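Local coordinates for protein exotoxin 6 (Staphylococcus aureus subsp. aureus Mu50, PDB 4ZYS) that is a staphylococcal superantigen-like exotoxin of uncharacterised function, built from an OB-fold and a beta-grasp domain and probably acting, like its relatives, on host immune defences, at residues H15-P20 and L133-R138; S67-F72 and G88-T93. All coordinates share one frame; numbering follows the deposited sequence.

Contact 1 of 2, residues H15-P20 and L133-R138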
# COMPACT_ATOMS: atom_id res chain seq x y z
N HIS A 15 -3.41 -13.31 7.33
CA HIS A 15 -4.73 -12.78 7.62
C HIS A 15 -4.82 -11.29 7.21
O HIS A 15 -5.73 -10.90 6.46
CB HIS A 15 -5.09 -12.98 9.11
CG HIS A 15 -6.41 -12.38 9.47
ND1 HIS A 15 -7.61 -13.03 9.15
CD2 HIS A 15 -6.69 -11.17 10.02
CE1 HIS A 15 -8.57 -12.22 9.57
NE2 HIS A 15 -8.07 -11.09 10.10
N TYR A 16 -3.85 -10.48 7.66
CA TYR A 16 -3.80 -9.05 7.36
C TYR A 16 -3.73 -8.81 5.85
O TYR A 16 -4.54 -8.04 5.32
CB TYR A 16 -2.60 -8.40 8.09
CG TYR A 16 -2.51 -6.91 7.87
CD1 TYR A 16 -3.30 -6.03 8.59
CD2 TYR A 16 -1.65 -6.38 6.91
CE1 TYR A 16 -3.24 -4.66 8.38
CE2 TYR A 16 -1.58 -5.01 6.69
CZ TYR A 16 -2.38 -4.15 7.42
OH TYR A 16 -2.32 -2.80 7.20
N TYR A 17 -2.79 -9.49 5.15
CA TYR A 17 -2.59 -9.27 3.73
C TYR A 17 -3.63 -9.99 2.84
O TYR A 17 -3.65 -9.72 1.64
CB TYR A 17 -1.15 -9.60 3.33
CG TYR A 17 -0.25 -8.46 3.77
CD1 TYR A 17 -0.32 -7.21 3.16
CD2 TYR A 17 0.54 -8.57 4.92
CE1 TYR A 17 0.43 -6.14 3.61
CE2 TYR A 17 1.31 -7.51 5.37
CZ TYR A 17 1.27 -6.29 4.70
OH TYR A 17 2.01 -5.22 5.15
N ASN A 18 -4.58 -10.75 3.42
CA ASN A 18 -5.70 -11.34 2.67
C ASN A 18 -7.00 -10.51 2.88
O ASN A 18 -8.04 -10.86 2.32
CB ASN A 18 -5.94 -12.81 3.07
CG ASN A 18 -5.00 -13.78 2.37
OD1 ASN A 18 -4.44 -13.50 1.31
ND2 ASN A 18 -4.79 -14.95 2.96
N LYS A 19 -6.95 -9.43 3.70
CA LYS A 19 -8.12 -8.58 4.01
C LYS A 19 -8.67 -7.91 2.74
O LYS A 19 -7.88 -7.43 1.94
CB LYS A 19 -7.77 -7.49 5.04
CG LYS A 19 -7.63 -7.99 6.46
CD LYS A 19 -7.07 -6.89 7.35
CE LYS A 19 -7.27 -7.12 8.83
NZ LYS A 19 -8.50 -6.45 9.33
N PRO A 20 -10.00 -7.89 2.52
CA PRO A 20 -10.53 -7.24 1.30
C PRO A 20 -10.16 -5.75 1.26
O PRO A 20 -10.13 -5.07 2.28
CB PRO A 20 -12.05 -7.43 1.42
CG PRO A 20 -12.24 -8.51 2.43
CD PRO A 20 -11.10 -8.37 3.39
N LEU A 133 1.32 -0.57 -3.03
CA LEU A 133 2.37 -1.41 -3.61
C LEU A 133 2.68 -2.56 -2.66
O LEU A 133 2.83 -3.68 -3.11
CB LEU A 133 3.64 -0.60 -3.91
CG LEU A 133 3.54 0.34 -5.09
CD1 LEU A 133 4.50 1.49 -4.95
CD2 LEU A 133 3.73 -0.40 -6.41
N ASP A 134 2.73 -2.29 -1.36
CA ASP A 134 3.02 -3.29 -0.33
C ASP A 134 1.96 -4.39 -0.34
O ASP A 134 2.31 -5.56 -0.49
CB ASP A 134 3.13 -2.63 1.06
CG ASP A 134 3.26 -3.59 2.22
OD1 ASP A 134 4.31 -4.27 2.31
OD2 ASP A 134 2.37 -3.59 3.08
N TYR A 135 0.68 -4.01 -0.29
CA TYR A 135 -0.41 -4.96 -0.28
C TYR A 135 -0.45 -5.80 -1.55
O TYR A 135 -0.57 -7.02 -1.46
CB TYR A 135 -1.77 -4.26 -0.08
CG TYR A 135 -2.92 -5.24 0.01
CD1 TYR A 135 -3.55 -5.70 -1.13
CD2 TYR A 135 -3.39 -5.68 1.24
CE1 TYR A 135 -4.60 -6.61 -1.06
CE2 TYR A 135 -4.43 -6.60 1.33
CZ TYR A 135 -5.04 -7.06 0.17
OH TYR A 135 -6.07 -7.96 0.22
N ARG A 136 -0.44 -5.14 -2.73
CA ARG A 136 -0.58 -5.82 -4.02
C ARG A 136 0.61 -6.74 -4.33
O ARG A 136 0.42 -7.80 -4.93
CB ARG A 136 -0.79 -4.81 -5.16
CG ARG A 136 -2.10 -4.02 -5.06
CD ARG A 136 -3.32 -4.93 -5.26
NE ARG A 136 -4.56 -4.17 -5.35
CZ ARG A 136 -5.77 -4.68 -5.13
NH1 ARG A 136 -5.90 -5.94 -4.75
NH2 ARG A 136 -6.84 -3.93 -5.26
N LEU A 137 1.82 -6.37 -3.89
CA LEU A 137 2.97 -7.24 -4.16
C LEU A 137 2.94 -8.47 -3.21
O LEU A 137 3.21 -9.58 -3.65
CB LEU A 137 4.28 -6.46 -4.06
CG LEU A 137 4.51 -5.41 -5.19
CD1 LEU A 137 5.57 -4.40 -4.80
CD2 LEU A 137 4.81 -6.06 -6.52
N ARG A 138 2.55 -8.26 -1.96
CA ARG A 138 2.42 -9.34 -0.99
C ARG A 138 1.27 -10.27 -1.40
O ARG A 138 1.44 -11.47 -1.28
CB ARG A 138 2.23 -8.78 0.45
CG ARG A 138 3.50 -8.08 0.99
CD ARG A 138 3.52 -8.04 2.49
NE ARG A 138 4.29 -6.91 3.00
CZ ARG A 138 4.88 -6.86 4.19
NH1 ARG A 138 4.84 -7.91 5.00
NH2 ARG A 138 5.52 -5.77 4.58

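Contact 2 of 2, residues S67-F72 and G88-T93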
# COMPACT_ATOMS: atom_id res chain seq x y z
N SER A 67 -11.19 17.14 -2.90
CA SER A 67 -11.98 16.42 -3.91
C SER A 67 -11.17 15.92 -5.11
O SER A 67 -11.75 15.67 -6.18
CB SER A 67 -13.13 17.30 -4.40
OG SER A 67 -14.19 17.24 -3.46
N ASN A 68 -9.86 15.71 -4.93
CA ASN A 68 -8.96 15.25 -6.00
C ASN A 68 -8.08 14.11 -5.45
O ASN A 68 -6.87 14.11 -5.61
CB ASN A 68 -8.09 16.45 -6.44
CG ASN A 68 -7.21 17.03 -5.32
OD1 ASN A 68 -7.53 16.96 -4.11
ND2 ASN A 68 -6.04 17.53 -5.69
N ILE A 69 -8.69 13.17 -4.73
CA ILE A 69 -7.90 12.15 -4.08
C ILE A 69 -8.28 10.77 -4.54
O ILE A 69 -9.38 10.54 -5.05
CB ILE A 69 -8.00 12.25 -2.51
CG1 ILE A 69 -9.46 12.19 -1.99
CG2 ILE A 69 -7.29 13.49 -1.98
CD1 ILE A 69 -9.65 11.58 -0.59
N ASP A 70 -7.33 9.83 -4.37
CA ASP A 70 -7.54 8.40 -4.57
C ASP A 70 -7.37 7.76 -3.22
O ASP A 70 -6.56 8.24 -2.42
CB ASP A 70 -6.58 7.80 -5.60
CG ASP A 70 -6.72 8.36 -7.00
OD1 ASP A 70 -7.73 9.07 -7.26
OD2 ASP A 70 -5.81 8.13 -7.83
N VAL A 71 -8.13 6.70 -2.95
CA VAL A 71 -8.01 6.04 -1.66
C VAL A 71 -7.81 4.55 -1.88
O VAL A 71 -8.35 3.98 -2.83
CB VAL A 71 -9.19 6.34 -0.67
CG1 VAL A 71 -9.31 7.84 -0.41
CG2 VAL A 71 -10.52 5.76 -1.16
N PHE A 72 -6.97 3.96 -1.01
CA PHE A 72 -6.67 2.54 -0.90
C PHE A 72 -6.94 2.21 0.56
O PHE A 72 -6.13 2.56 1.42
CB PHE A 72 -5.22 2.24 -1.33
CG PHE A 72 -4.94 0.76 -1.44
CD1 PHE A 72 -4.50 0.03 -0.34
CD2 PHE A 72 -5.12 0.09 -2.65
CE1 PHE A 72 -4.27 -1.34 -0.42
CE2 PHE A 72 -4.86 -1.29 -2.75
CZ PHE A 72 -4.41 -1.99 -1.64
N GLY A 88 -3.16 5.58 6.10
CA GLY A 88 -2.51 6.01 4.86
C GLY A 88 -3.30 5.69 3.61
O GLY A 88 -4.53 5.70 3.63
N GLY A 89 -2.58 5.39 2.54
CA GLY A 89 -3.15 5.05 1.24
C GLY A 89 -3.98 6.13 0.57
O GLY A 89 -4.84 5.82 -0.27
N VAL A 90 -3.75 7.40 0.97
CA VAL A 90 -4.44 8.57 0.41
C VAL A 90 -3.43 9.30 -0.42
O VAL A 90 -2.38 9.73 0.07
CB VAL A 90 -5.15 9.50 1.44
CG1 VAL A 90 -6.01 10.55 0.72
CG2 VAL A 90 -6.03 8.67 2.40
N THR A 91 -3.73 9.38 -1.71
CA THR A 91 -2.86 9.98 -2.73
C THR A 91 -3.66 11.01 -3.58
O THR A 91 -4.88 11.09 -3.46
CB THR A 91 -2.27 8.85 -3.63
OG1 THR A 91 -3.33 8.06 -4.16
CG2 THR A 91 -1.28 7.94 -2.90
N LYS A 92 -2.94 11.78 -4.41
CA LYS A 92 -3.52 12.74 -5.35
C LYS A 92 -3.97 11.96 -6.57
O LYS A 92 -3.26 11.06 -7.03
CB LYS A 92 -2.52 13.85 -5.75
CG LYS A 92 -1.92 14.67 -4.58
CD LYS A 92 -2.91 15.67 -3.93
CE LYS A 92 -2.39 16.24 -2.63
NZ LYS A 92 -3.03 17.53 -2.27
N THR A 93 -5.15 12.28 -7.09
CA THR A 93 -5.68 11.62 -8.26
C THR A 93 -4.86 12.02 -9.51
O THR A 93 -4.20 13.06 -9.50
CB THR A 93 -7.17 11.94 -8.42
OG1 THR A 93 -7.74 10.93 -9.24
CG2 THR A 93 -7.42 13.33 -9.05
O HOH W 1 -5.83 17.35 -2.08
O HOH W 2 -4.01 19.34 -4.68
O HOH W 3 -6.63 3.94 3.71

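Contact 1 of 2, residues H15-P20 and L133-R138
The ring of Tyr17 lies against Arg138, whose CD sits over the ring centre, 3.6 Å from the centroid and 9° off its normal, a CH-pi contact on one face. The guanidinium continues nearly parallel to the ring (planes 12° apart), its face over Tyr17 OH. At the ring edge that hydroxyl donates to Asp134 OD2 over 2.7 Å, on the syn lone pair, the carboxylate almost perpendicular to the ring. Tyr135 runs past Tyr17 in the opposite direction, its CD2 3.9 Å from Tyr17 CD1, and reaches the turn that follows helix 10-17: Tyr135 OH lies 2.6 Å from Lys19 O in a weak hydrogen bond, not settled because Tyr17 O is also near (3.3 Å).

Arg138 NE (2.7 Å) and NH2 (3.0 Å) grip Asp134 OD1 side-on, a salt bridge between residues one helical turn apart that sets the carboxylate at the ring edge and the guanidinium over the hydroxyl. Asp134 CG is anti to its backbone N (chi1 173°), which swings the carboxylate toward Tyr17. Tyr16 CD2 covers the opposite face of the Tyr17 ring. Farther out, Leu175 N is a second partner of Tyr17 OH, and Arg138 NH1 bonds Gln173 O and Tyr148 OH.

This interdomain packing of the superantigen-like fold joins helix 10-17, on the OB-fold side, to helix 130-145 of the beta-grasp domain; Leu74 of strand 69-74 touches Tyr135, and Ile157 and Ile169 touch Arg138.

Contact 2 of 2, residues S67-F72 and G88-T93
Asp70 and Thr91 form the hydrogen-bonded pair at the middle of this antiparallel contact, with Asp70 N 2.9 Å from Thr91 O and Thr91 N 3.1 Å from Asp70 O. Backbone bonds extend the pairing both ways: Thr93 N donates to Asn68 O, and Phe72 N to Gly89 O at a more bent N-H...O angle of 141°. Gly88 and Gly89 both have positive phi, where strand 84-92 is broken.

Among side chains, Thr93 OG1 donates to Asp70 OD1 over 2.7 Å, meeting it on the syn side; the hydroxyl is anti to its backbone N (chi1 -159°), which turns OG1 to the Asp70 carboxylate while CG2 lies by Asn68 O. The carboxylate has further partners, Asn26 N at OD1 and a salt bridge from Lys125 at OD2, and Lys125 also bonds Thr91 OG1.

Apolar contact is lighter and lies on the face carrying Val71 and Val90, where Ile69 CD1 comes within 4.0 Å of Val90 CG1 and Val71 CG1 within 4.4 Å of Val90 CG2.

Waters bridge the segments at both ends of the contact. Two join the amide of Asn68 to Lys92 NZ, which also bonds Lys60 O, and a third donates to Phe72 O and Gly88 O.

Strands 69-74 and 84-92 form a beta hairpin within the OB-fold domain, with strand 21-24 beyond the first and strand 47-52 beside the second.

Overall arrangement
From the N terminus, segment 15-20 takes in the end of helix 10-17 and the turn after it, and the chain then builds the OB-fold strands. Contact 2 closes a short loop within them, between 67-72 and 88-93, before the chain passes into the beta-grasp domain and reaches helix 130-145, where 133-138 closes the much longer loop of contact 1. Contact 2 is therefore nested inside contact 1: one is internal to the OB fold, the other joins the N-terminal helix to the beta-grasp part. Their centres are about 18 Å apart, yet they touch through Phe72, whose ring packs on Tyr135 and Arg136, bringing the OB-fold hairpin against helix 130-145.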